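PDB 2QYB: membrane protein, putative, which is of unknown function but contributes a GAF domain to a putative membrane protein that may combine transmembrane transport with phosphatase activity. Local coordinates for residues V87-T90 with Q91-T94; T98-L101 with M102-E105; L26-L29 with L30-F33; L16-Q19 with I20-D24. One frame throughout, in Å; residues are numbered along the deposited sequence.

Interaction 1. Residues V87-T90 with Q91-T94; sequences VNDT and QYMT
Asp-89 carries its CG anti to the backbone N (chi1 -166°), and Gln-91 places its CG between its own backbone N and carbonyl carbon (chi1 83°). The carboxylate of Asp-89 therefore lies within reach of both the backbone and the amide of Gln-91. Each carboxylate oxygen takes one N-H. Asp-89 OD1 accepts from Gln-91 N at 2.9 Å. Asp-89 OD2 accepts from Gln-91 NE2 at 3.1 Å. Both donors stand out of the carboxylate plane, and the amide is turned 42° against it. The OD1 bond closes an Asx turn. It lies on a backbone turn with Thr-90 and Gln-91 at its corners, in which Tyr-92 N donates to Asp-89 O at 3.0 Å. This turn belongs to the loop that leads from edge strand 85-87 of the GAF sheet to helix 96-104. Gln-91 CG lies over the centre of the Tyr-92 ring, a tight fit of doubtful distance. The apolar part runs from Val-87 to Met-93, a selenomethionine. Val-87 CG1 meets Met-93 CG at 3.6 Å, the two side chains crossing at about a right angle. Met-93 SE lies alongside Thr-90 CG2 at 4.1 Å, while Thr-90 OG1 bonds to the O of Ile-107.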
loop_
_atom_site.group_PDB
_atom_site.type_symbol
_atom_site.label_atom_id
_atom_site.label_comp_id
_atom_site.label_asym_id
_atom_site.label_seq_id
_atom_site.Cartn_x
_atom_site.Cartn_y
_atom_site.Cartn_z
ATOM N N VAL A 87 -22.061 10.360 -9.370
ATOM C CA VAL A 87 -23.406 10.274 -8.788
ATOM C C VAL A 87 -23.349 11.059 -7.468
ATOM O O VAL A 87 -22.576 10.720 -6.555
ATOM C CB VAL A 87 -23.893 8.779 -8.587
ATOM C CG1 VAL A 87 -25.207 8.694 -7.847
ATOM C CG2 VAL A 87 -24.008 8.076 -9.907
ATOM N N ASN A 88 -24.127 12.145 -7.386
ATOM C CA ASN A 88 -24.124 12.979 -6.176
ATOM C C ASN A 88 -24.949 12.426 -5.014
ATOM O O ASN A 88 -24.617 12.667 -3.850
ATOM C CB ASN A 88 -24.462 14.434 -6.506
ATOM C CG ASN A 88 -23.221 15.280 -6.603
ATOM O OD1 ASN A 88 -23.042 16.079 -7.503
ATOM N ND2 ASN A 88 -22.337 15.065 -5.690
ATOM N N ASP A 89 -25.969 11.629 -5.344
ATOM C CA ASP A 89 -26.808 10.979 -4.354
ATOM C C ASP A 89 -27.226 9.581 -4.830
ATOM O O ASP A 89 -28.058 9.449 -5.714
ATOM C CB ASP A 89 -28.051 11.828 -4.023
ATOM C CG ASP A 89 -28.755 11.345 -2.756
ATOM O OD1 ASP A 89 -28.626 10.139 -2.466
ATOM O OD2 ASP A 89 -29.426 12.167 -2.056
ATOM N N THR A 90 -26.668 8.546 -4.200
ATOM C CA THR A 90 -26.980 7.188 -4.573
ATOM C C THR A 90 -28.488 6.818 -4.468
ATOM O O THR A 90 -28.902 5.849 -5.080
ATOM C CB THR A 90 -26.136 6.170 -3.770
ATOM O OG1 THR A 90 -26.291 6.441 -2.382
ATOM C CG2 THR A 90 -24.614 6.234 -4.178
ATOM N N GLN A 91 -29.302 7.571 -3.725
ATOM C CA GLN A 91 -30.721 7.243 -3.683
ATOM C C GLN A 91 -31.399 7.417 -5.048
ATOM O O GLN A 91 -32.446 6.855 -5.267
ATOM C CB GLN A 91 -31.478 7.982 -2.556
ATOM C CG GLN A 91 -31.907 9.388 -2.893
ATOM C CD GLN A 91 -32.726 10.101 -1.770
ATOM O OE1 GLN A 91 -33.754 9.590 -1.300
ATOM N NE2 GLN A 91 -32.290 11.320 -1.392
ATOM N N TYR A 92 -30.769 8.146 -5.974
ATOM C CA TYR A 92 -31.391 8.536 -7.249
ATOM C C TYR A 92 -30.739 7.937 -8.473
ATOM O O TYR A 92 -31.015 8.338 -9.591
ATOM C CB TYR A 92 -31.420 10.085 -7.374
ATOM C CG TYR A 92 -32.169 10.753 -6.241
ATOM C CD1 TYR A 92 -33.391 10.237 -5.779
ATOM C CD2 TYR A 92 -31.677 11.917 -5.648
ATOM C CE1 TYR A 92 -34.076 10.839 -4.739
ATOM C CE2 TYR A 92 -32.350 12.536 -4.620
ATOM C CZ TYR A 92 -33.548 11.978 -4.161
ATOM O OH TYR A 92 -34.220 12.576 -3.145
HETATM N N MSE A 93 -29.906 6.946 -8.276
HETATM C CA MSE A 93 -29.373 6.146 -9.383
HETATM C C MSE A 93 -30.449 5.353 -10.075
HETATM O O MSE A 93 -31.419 4.918 -9.451
HETATM C CB MSE A 93 -28.380 5.134 -8.842
HETATM C CG MSE A 93 -27.117 5.723 -8.273
HETATM SE SE MSE A 93 -26.109 4.313 -7.425
HETATM C CE MSE A 93 -25.303 3.605 -9.028
ATOM N N THR A 94 -30.246 5.121 -11.365
ATOM C CA THR A 94 -31.184 4.365 -12.177
ATOM C C THR A 94 -30.826 2.849 -12.339
ATOM O O THR A 94 -31.561 2.124 -13.002
ATOM C CB THR A 94 -31.307 5.023 -13.583
ATOM O OG1 THR A 94 -30.056 4.917 -14.264
ATOM C CG2 THR A 94 -31.670 6.511 -13.461
#

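Interaction 2. Residues T98-L101 with M102-E105; sequences TREL and MQKE
The side chains of Arg-99 and Gln-103 meet one turn apart on helix 96-104, a short alpha helix on the surface of the GAF domain. The backbone bonds follow the usual i to i+4 pattern. Met-102 N donates to Thr-98 O at 3.0 Å. Gln-103 N donates to Arg-99 O at 3.0 Å, almost straight. Lys-104 N donates to Glu-100 O at 3.1 Å. The next bond, from Glu-105 N to Leu-101 O at 3.4 Å, is weak, and Glu-105 N also makes a weak bond to Met-102 O. The side chain of Glu-105 turns to a different part of the domain, where its OE2 accepts from the backbone N of Ile-62.

Packing contacts come next. Met-102, a selenomethionine, is the buried residue of the group. Its CG rests 3.3 Å from Thr-98 O, and its side chain touches Thr-90 and Ile-107 in the neighbouring loops.

The polar side chains meet without a hydrogen bond. Arg-99 runs extended from CG to NE, with CG anti to the backbone N (chi1 169°), and its NE bonds to Gln-91 O. Gln-103 is extended beyond CG, and its amide plane is inclined 52° to the guanidinium. Gln-103 OE1 lies over one guanidinium face toward the rim, 3.3 Å from Arg-99 NH1, at an angle too poor for a bond.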
loop_
_atom_site.group_PDB
_atom_site.type_symbol
_atom_site.label_atom_id
_atom_site.label_comp_id
_atom_site.label_asym_id
_atom_site.label_seq_id
_atom_site.Cartn_x
_atom_site.Cartn_y
_atom_site.Cartn_z
ATOM N N THR A 98 -27.411 -2.405 -8.469
ATOM C CA THR A 98 -26.182 -1.719 -8.177
ATOM C C THR A 98 -26.435 -0.681 -7.076
ATOM O O THR A 98 -25.774 -0.696 -6.047
ATOM C CB THR A 98 -25.626 -1.044 -9.465
ATOM O OG1 THR A 98 -25.531 -2.014 -10.530
ATOM C CG2 THR A 98 -24.278 -0.369 -9.211
ATOM N N ARG A 99 -27.427 0.180 -7.269
ATOM C CA ARG A 99 -27.842 1.111 -6.217
ATOM C C ARG A 99 -28.048 0.414 -4.887
ATOM O O ARG A 99 -27.492 0.816 -3.857
ATOM C CB ARG A 99 -29.145 1.775 -6.615
ATOM C CG ARG A 99 -29.853 2.573 -5.540
ATOM C CD ARG A 99 -31.208 2.967 -6.107
ATOM N NE ARG A 99 -31.968 3.850 -5.250
ATOM C CZ ARG A 99 -32.739 3.465 -4.219
ATOM N NH1 ARG A 99 -32.847 2.171 -3.892
ATOM N NH2 ARG A 99 -33.420 4.387 -3.499
ATOM N N GLU A 100 -28.832 -0.655 -4.901
ATOM C CA GLU A 100 -29.075 -1.375 -3.670
ATOM C C GLU A 100 -27.752 -1.880 -3.032
ATOM O O GLU A 100 -27.561 -1.765 -1.818
ATOM C CB GLU A 100 -30.063 -2.516 -3.941
ATOM C CG GLU A 100 -30.529 -3.256 -2.717
ATOM C CD GLU A 100 -31.273 -2.370 -1.730
ATOM O OE1 GLU A 100 -31.909 -1.360 -2.156
ATOM O OE2 GLU A 100 -31.222 -2.711 -0.518
ATOM N N LEU A 101 -26.844 -2.421 -3.851
ATOM C CA LEU A 101 -25.575 -3.005 -3.344
ATOM C C LEU A 101 -24.692 -1.951 -2.691
ATOM O O LEU A 101 -24.091 -2.186 -1.664
ATOM C CB LEU A 101 -24.798 -3.678 -4.461
ATOM C CG LEU A 101 -24.834 -5.188 -4.664
ATOM C CD1 LEU A 101 -26.035 -5.943 -4.012
ATOM C CD2 LEU A 101 -24.722 -5.489 -6.179
HETATM N N MSE A 102 -24.666 -0.777 -3.294
HETATM C CA MSE A 102 -23.849 0.317 -2.825
HETATM C C MSE A 102 -24.370 0.956 -1.547
HETATM O O MSE A 102 -23.565 1.225 -0.645
HETATM C CB MSE A 102 -23.710 1.370 -3.912
HETATM C CG MSE A 102 -22.948 0.853 -5.149
HETATM SE SE MSE A 102 -22.502 2.301 -6.373
HETATM C CE MSE A 102 -21.860 3.535 -5.022
ATOM N N GLN A 103 -25.687 1.205 -1.469
ATOM C CA GLN A 103 -26.302 1.747 -0.244
ATOM C C GLN A 103 -26.131 0.766 0.947
ATOM O O GLN A 103 -25.988 1.157 2.100
ATOM C CB GLN A 103 -27.802 2.042 -0.459
ATOM C CG GLN A 103 -28.149 3.066 -1.537
ATOM C CD GLN A 103 -29.641 3.466 -1.520
ATOM O OE1 GLN A 103 -30.553 2.613 -1.543
ATOM N NE2 GLN A 103 -29.890 4.765 -1.466
ATOM N N LYS A 104 -26.140 -0.518 0.647
ATOM C CA LYS A 104 -25.901 -1.542 1.648
ATOM C C LYS A 104 -24.470 -1.395 2.214
ATOM O O LYS A 104 -24.230 -1.682 3.374
ATOM C CB LYS A 104 -26.199 -2.926 1.006
ATOM C CG LYS A 104 -25.892 -4.188 1.842
ATOM C CD LYS A 104 -26.660 -4.296 3.187
ATOM C CE LYS A 104 -25.934 -5.302 4.094
ATOM N NZ LYS A 104 -26.721 -5.771 5.272
ATOM N N GLU A 105 -23.527 -0.934 1.402
ATOM C CA GLU A 105 -22.192 -0.580 1.870
ATOM C C GLU A 105 -22.160 0.808 2.527
ATOM O O GLU A 105 -21.123 1.197 3.062
ATOM C CB GLU A 105 -21.186 -0.537 0.698
ATOM C CG GLU A 105 -20.987 -1.829 -0.066
ATOM C CD GLU A 105 -19.633 -2.483 0.191
ATOM O OE1 GLU A 105 -19.070 -2.347 1.311
ATOM O OE2 GLU A 105 -19.134 -3.164 -0.723
#

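Interaction 3. Residues L26-L29 with L30-F33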
loop_
_atom_site.group_PDB
_atom_site.type_symbol
_atom_site.label_atom_id
_atom_site.label_comp_id
_atom_site.label_asym_id
_atom_site.label_seq_id
_atom_site.Cartn_x
_atom_site.Cartn_y
_atom_site.Cartn_z
ATOM N N LEU A 26 -3.518 9.580 -2.246
ATOM C CA LEU A 26 -4.863 9.151 -1.801
ATOM C C LEU A 26 -5.060 9.362 -0.283
ATOM O O LEU A 26 -6.090 9.841 0.134
ATOM C CB LEU A 26 -5.129 7.692 -2.124
ATOM C CG LEU A 26 -5.082 7.194 -3.564
ATOM C CD1 LEU A 26 -5.484 5.633 -3.674
ATOM C CD2 LEU A 26 -5.923 8.082 -4.482
ATOM N N ASN A 27 -4.072 8.993 0.531
ATOM C CA ASN A 27 -4.097 9.285 1.987
ATOM C C ASN A 27 -4.303 10.763 2.271
ATOM O O ASN A 27 -5.066 11.133 3.145
ATOM C CB ASN A 27 -2.802 8.822 2.662
ATOM C CG ASN A 27 -2.592 7.251 2.618
ATOM O OD1 ASN A 27 -3.540 6.450 2.471
ATOM N ND2 ASN A 27 -1.340 6.836 2.788
ATOM N N LEU A 28 -3.641 11.645 1.530
ATOM C CA LEU A 28 -3.814 13.115 1.786
ATOM C C LEU A 28 -5.217 13.572 1.372
ATOM O O LEU A 28 -5.888 14.341 2.052
ATOM C CB LEU A 28 -2.740 13.933 1.082
ATOM C CG LEU A 28 -1.263 13.818 1.510
ATOM C CD1 LEU A 28 -0.426 14.529 0.463
ATOM C CD2 LEU A 28 -0.934 14.391 2.890
ATOM N N LEU A 29 -5.683 13.063 0.252
ATOM C CA LEU A 29 -7.062 13.316 -0.227
ATOM C C LEU A 29 -8.107 12.930 0.827
ATOM O O LEU A 29 -9.046 13.673 1.074
ATOM C CB LEU A 29 -7.283 12.452 -1.445
ATOM C CG LEU A 29 -8.188 12.787 -2.620
ATOM C CD1 LEU A 29 -8.705 11.403 -3.210
ATOM C CD2 LEU A 29 -9.260 13.698 -2.291
ATOM N N LEU A 30 -7.944 11.758 1.446
ATOM C CA LEU A 30 -8.950 11.279 2.408
ATOM C C LEU A 30 -8.863 12.102 3.681
ATOM O O LEU A 30 -9.876 12.452 4.234
ATOM C CB LEU A 30 -8.869 9.750 2.664
ATOM C CG LEU A 30 -9.844 8.960 1.775
ATOM C CD1 LEU A 30 -9.637 9.369 0.319
ATOM C CD2 LEU A 30 -9.775 7.387 1.925
ATOM N N LYS A 31 -7.658 12.477 4.098
ATOM C CA LYS A 31 -7.485 13.443 5.194
ATOM C C LYS A 31 -8.214 14.782 4.951
ATOM O O LYS A 31 -8.846 15.308 5.850
ATOM C CB LYS A 31 -6.002 13.736 5.429
ATOM C CG LYS A 31 -5.321 12.890 6.486
ATOM C CD LYS A 31 -5.014 13.683 7.765
ATOM C CE LYS A 31 -4.039 14.895 7.539
ATOM N NZ LYS A 31 -2.841 14.627 6.630
ATOM N N GLU A 32 -8.076 15.348 3.755
ATOM C CA GLU A 32 -8.518 16.731 3.519
ATOM C C GLU A 32 -10.038 16.795 3.235
ATOM O O GLU A 32 -10.688 17.827 3.454
ATOM C CB GLU A 32 -7.721 17.357 2.360
ATOM C CG GLU A 32 -8.051 18.865 2.105
ATOM C CD GLU A 32 -7.143 19.565 1.077
ATOM O OE1 GLU A 32 -6.061 19.031 0.817
ATOM O OE2 GLU A 32 -7.511 20.646 0.531
ATOM N N PHE A 33 -10.608 15.709 2.718
ATOM C CA PHE A 33 -12.003 15.742 2.268
ATOM C C PHE A 33 -12.837 14.633 2.848
ATOM O O PHE A 33 -12.317 13.608 3.313
ATOM C CB PHE A 33 -12.084 15.707 0.750
ATOM C CG PHE A 33 -11.381 16.862 0.070
ATOM C CD1 PHE A 33 -11.972 18.123 0.015
ATOM C CD2 PHE A 33 -10.146 16.683 -0.538
ATOM C CE1 PHE A 33 -11.358 19.188 -0.620
ATOM C CE2 PHE A 33 -9.507 17.761 -1.180
ATOM C CZ PHE A 33 -10.115 19.015 -1.207
#
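Leu-30 and Leu-29 touch through their CD1 methyls, 4.2 Å apart, in the last turns of helix 10-32. The backbone of Leu-30 is held by a bond from its N to Leu-26 O, 3.0 Å. Its CD1 also folds back over that same carbonyl, 3.6 Å from Leu-26 O. Lys-31 follows with a bond from its N to Asn-27 O, 3.1 Å. The chain bends at chi2, chi3 and chi4, which brings Lys-31 NZ to 4.2 Å from Leu-28 CD2. Glu-32 N makes the main bond to Leu-28 O at 2.9 Å and a weak one to Leu-29 O. Glu-32 is extended beyond CG, and its CG lies over one face of the Phe-33 ring, toward the rim.

Phe-33 is the first residue to leave helical backbone angles. Its N still bonds to Leu-29 O at 3.0 Å, so this carbonyl receives two N-H groups, one of them weakly. With CG anti to the carbonyl carbon (chi1 -60°), the ring swings out beside Leu-29. Phe-33 CD2 meets Leu-29 CD2 at 3.6 Å, and the two side chains cross at about a right angle. Leu-29 thus spreads its two methyls, one to Leu-30 and one to Phe-33.

Three of the leucines, Leu-26, Leu-29 and Leu-30, touch Ala-38 of strand 37-43. Asn-27 OD1 bonds to Ser-55 OG of strand 49-56. Leu-29 and Phe-33 reach helix 139-158 at Leu-148 and at Phe-141 and Leu-144.

Interaction 4. Residues L16-Q19 with I20-D24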
loop_
_atom_site.group_PDB
_atom_site.type_symbol
_atom_site.label_atom_id
_atom_site.label_comp_id
_atom_site.label_asym_id
_atom_site.label_seq_id
_atom_site.Cartn_x
_atom_site.Cartn_y
_atom_site.Cartn_z
ATOM N N LEU A 16 8.303 1.124 -7.596
ATOM C CA LEU A 16 8.047 1.122 -6.158
ATOM C C LEU A 16 7.929 2.542 -5.616
ATOM O O LEU A 16 7.191 2.781 -4.679
ATOM C CB LEU A 16 9.126 0.345 -5.402
ATOM C CG LEU A 16 9.138 -1.184 -5.607
ATOM C CD1 LEU A 16 10.449 -1.814 -5.068
ATOM C CD2 LEU A 16 7.882 -1.839 -4.977
ATOM N N ASP A 17 8.653 3.476 -6.213
ATOM C CA ASP A 17 8.502 4.894 -5.876
ATOM C C ASP A 17 7.169 5.458 -6.351
ATOM O O ASP A 17 6.540 6.277 -5.674
ATOM C CB ASP A 17 9.584 5.721 -6.542
ATOM C CG ASP A 17 10.909 5.528 -5.924
ATOM O OD1 ASP A 17 10.961 5.086 -4.771
ATOM O OD2 ASP A 17 11.912 5.881 -6.577
ATOM N N LEU A 18 6.763 5.043 -7.535
ATOM C CA LEU A 18 5.479 5.429 -8.040
ATOM C C LEU A 18 4.365 5.035 -7.076
ATOM O O LEU A 18 3.497 5.830 -6.798
ATOM C CB LEU A 18 5.244 4.818 -9.424
ATOM C CG LEU A 18 3.829 4.977 -10.003
ATOM C CD1 LEU A 18 3.446 6.468 -10.199
ATOM C CD2 LEU A 18 3.744 4.112 -11.283
ATOM N N GLN A 19 4.427 3.808 -6.565
ATOM C CA GLN A 19 3.462 3.306 -5.572
ATOM C C GLN A 19 3.246 4.214 -4.353
ATOM O O GLN A 19 2.113 4.451 -3.929
ATOM C CB GLN A 19 3.930 1.949 -5.095
ATOM C CG GLN A 19 2.929 1.210 -4.268
ATOM C CD GLN A 19 1.678 0.779 -5.071
ATOM O OE1 GLN A 19 1.773 -0.010 -6.033
ATOM N NE2 GLN A 19 0.501 1.296 -4.660
ATOM N N ILE A 20 4.348 4.671 -3.782
ATOM C CA ILE A 20 4.378 5.510 -2.591
ATOM C C ILE A 20 3.803 6.883 -2.898
ATOM O O ILE A 20 3.059 7.443 -2.092
ATOM C CB ILE A 20 5.844 5.688 -2.070
ATOM C CG1 ILE A 20 6.414 4.338 -1.578
ATOM C CG2 ILE A 20 5.892 6.752 -0.957
ATOM C CD1 ILE A 20 7.970 4.240 -1.527
ATOM N N ILE A 21 4.151 7.422 -4.067
ATOM C CA ILE A 21 3.550 8.642 -4.533
ATOM C C ILE A 21 2.013 8.472 -4.554
ATOM O O ILE A 21 1.287 9.292 -3.950
ATOM C CB ILE A 21 4.129 9.048 -5.922
ATOM C CG1 ILE A 21 5.519 9.686 -5.789
ATOM C CG2 ILE A 21 3.251 10.070 -6.640
ATOM C CD1 ILE A 21 6.236 9.819 -7.129
HETATM N N MSE A 22 1.514 7.403 -5.203
HETATM C CA MSE A 22 0.051 7.194 -5.337
HETATM C C MSE A 22 -0.597 7.025 -3.997
HETATM O O MSE A 22 -1.552 7.700 -3.681
HETATM C CB MSE A 22 -0.296 5.979 -6.174
HETATM C CG MSE A 22 0.209 6.062 -7.572
HETATM SE SE MSE A 22 -0.408 4.613 -8.814
HETATM C CE MSE A 22 0.444 2.994 -8.026
ATOM N N ASP A 23 -0.079 6.101 -3.207
ATOM C CA ASP A 23 -0.627 5.873 -1.868
ATOM C C ASP A 23 -0.678 7.143 -1.010
ATOM O O ASP A 23 -1.633 7.335 -0.289
ATOM C CB ASP A 23 0.186 4.777 -1.139
ATOM C CG ASP A 23 -0.155 3.331 -1.631
ATOM O OD1 ASP A 23 -0.828 3.119 -2.654
ATOM O OD2 ASP A 23 0.265 2.386 -0.972
ATOM N N ASP A 24 0.383 7.958 -1.042
ATOM C CA ASP A 24 0.445 9.190 -0.219
ATOM C C ASP A 24 -0.595 10.164 -0.700
ATOM O O ASP A 24 -1.253 10.826 0.077
ATOM C CB ASP A 24 1.829 9.890 -0.277
ATOM C CG ASP A 24 2.917 9.142 0.466
ATOM O OD1 ASP A 24 2.591 8.162 1.191
ATOM O OD2 ASP A 24 4.114 9.536 0.312
#
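Helix 10-32, the long first helix of the GAF domain, carries an i to i+4 polar pair, Gln-19 and Asp-23. Gln-19 NE2 donates to Asp-23 OD1 at 3.0 Å. The carboxylate oxygen lies in the amide plane of Gln-19, but the donor stands above the carboxylate plane. The two planes are 64° apart. Gln-19 gets there by putting CG anti to its backbone N (chi1 -170°) and then bending at chi2 (67°). The pair is tied to strand 49-56 as well: Gln-19 NE2 bonds to Arg-52 O, and Asp-23 OD1 accepts from Ser-53 OG. It thus links the helix to the edge strand of the sheet. Beside it, the Met-22 CE methyl lies against the Gln-19 amide, 3.8 Å from Gln-19 OE1. Met-22 is a selenomethionine, and its CG meets Leu-18 CD1 at 4.2 Å. Both side chains also touch helix 139-158. Backbone bonds run alongside, with Asp-23 N to Gln-19 O at 2.8 Å and Met-22 N to Leu-18 O at 3.0 Å. The helix also lies at the dimer interface. Asp-17 OD1 forms a salt bridge with Arg-52 NH1 of the second subunit, whose Leu-16 packs on Gln-19.

In the fold
From the N terminus, interaction 4 comes first and interaction 3 follows on helix 10-32, their centres about 14 Å apart. Interaction 4 faces the second subunit, and interaction 3 carries the helix to its end beside the sheet. Both join it to strand 49-56 and helix 139-158. After the first two strands and helix 74-81, interaction 1 turns the chain beyond strand 85-87, and interaction 2 lies on the helix that follows. These two touch, also through Met-93 SE and Arg-99 CA, 3.8 Å apart. All four are in series. Each joins adjoining segments and closes no long loop; none nest or cross. Interactions 1 and 2 lie across the chain's centre from interaction 4.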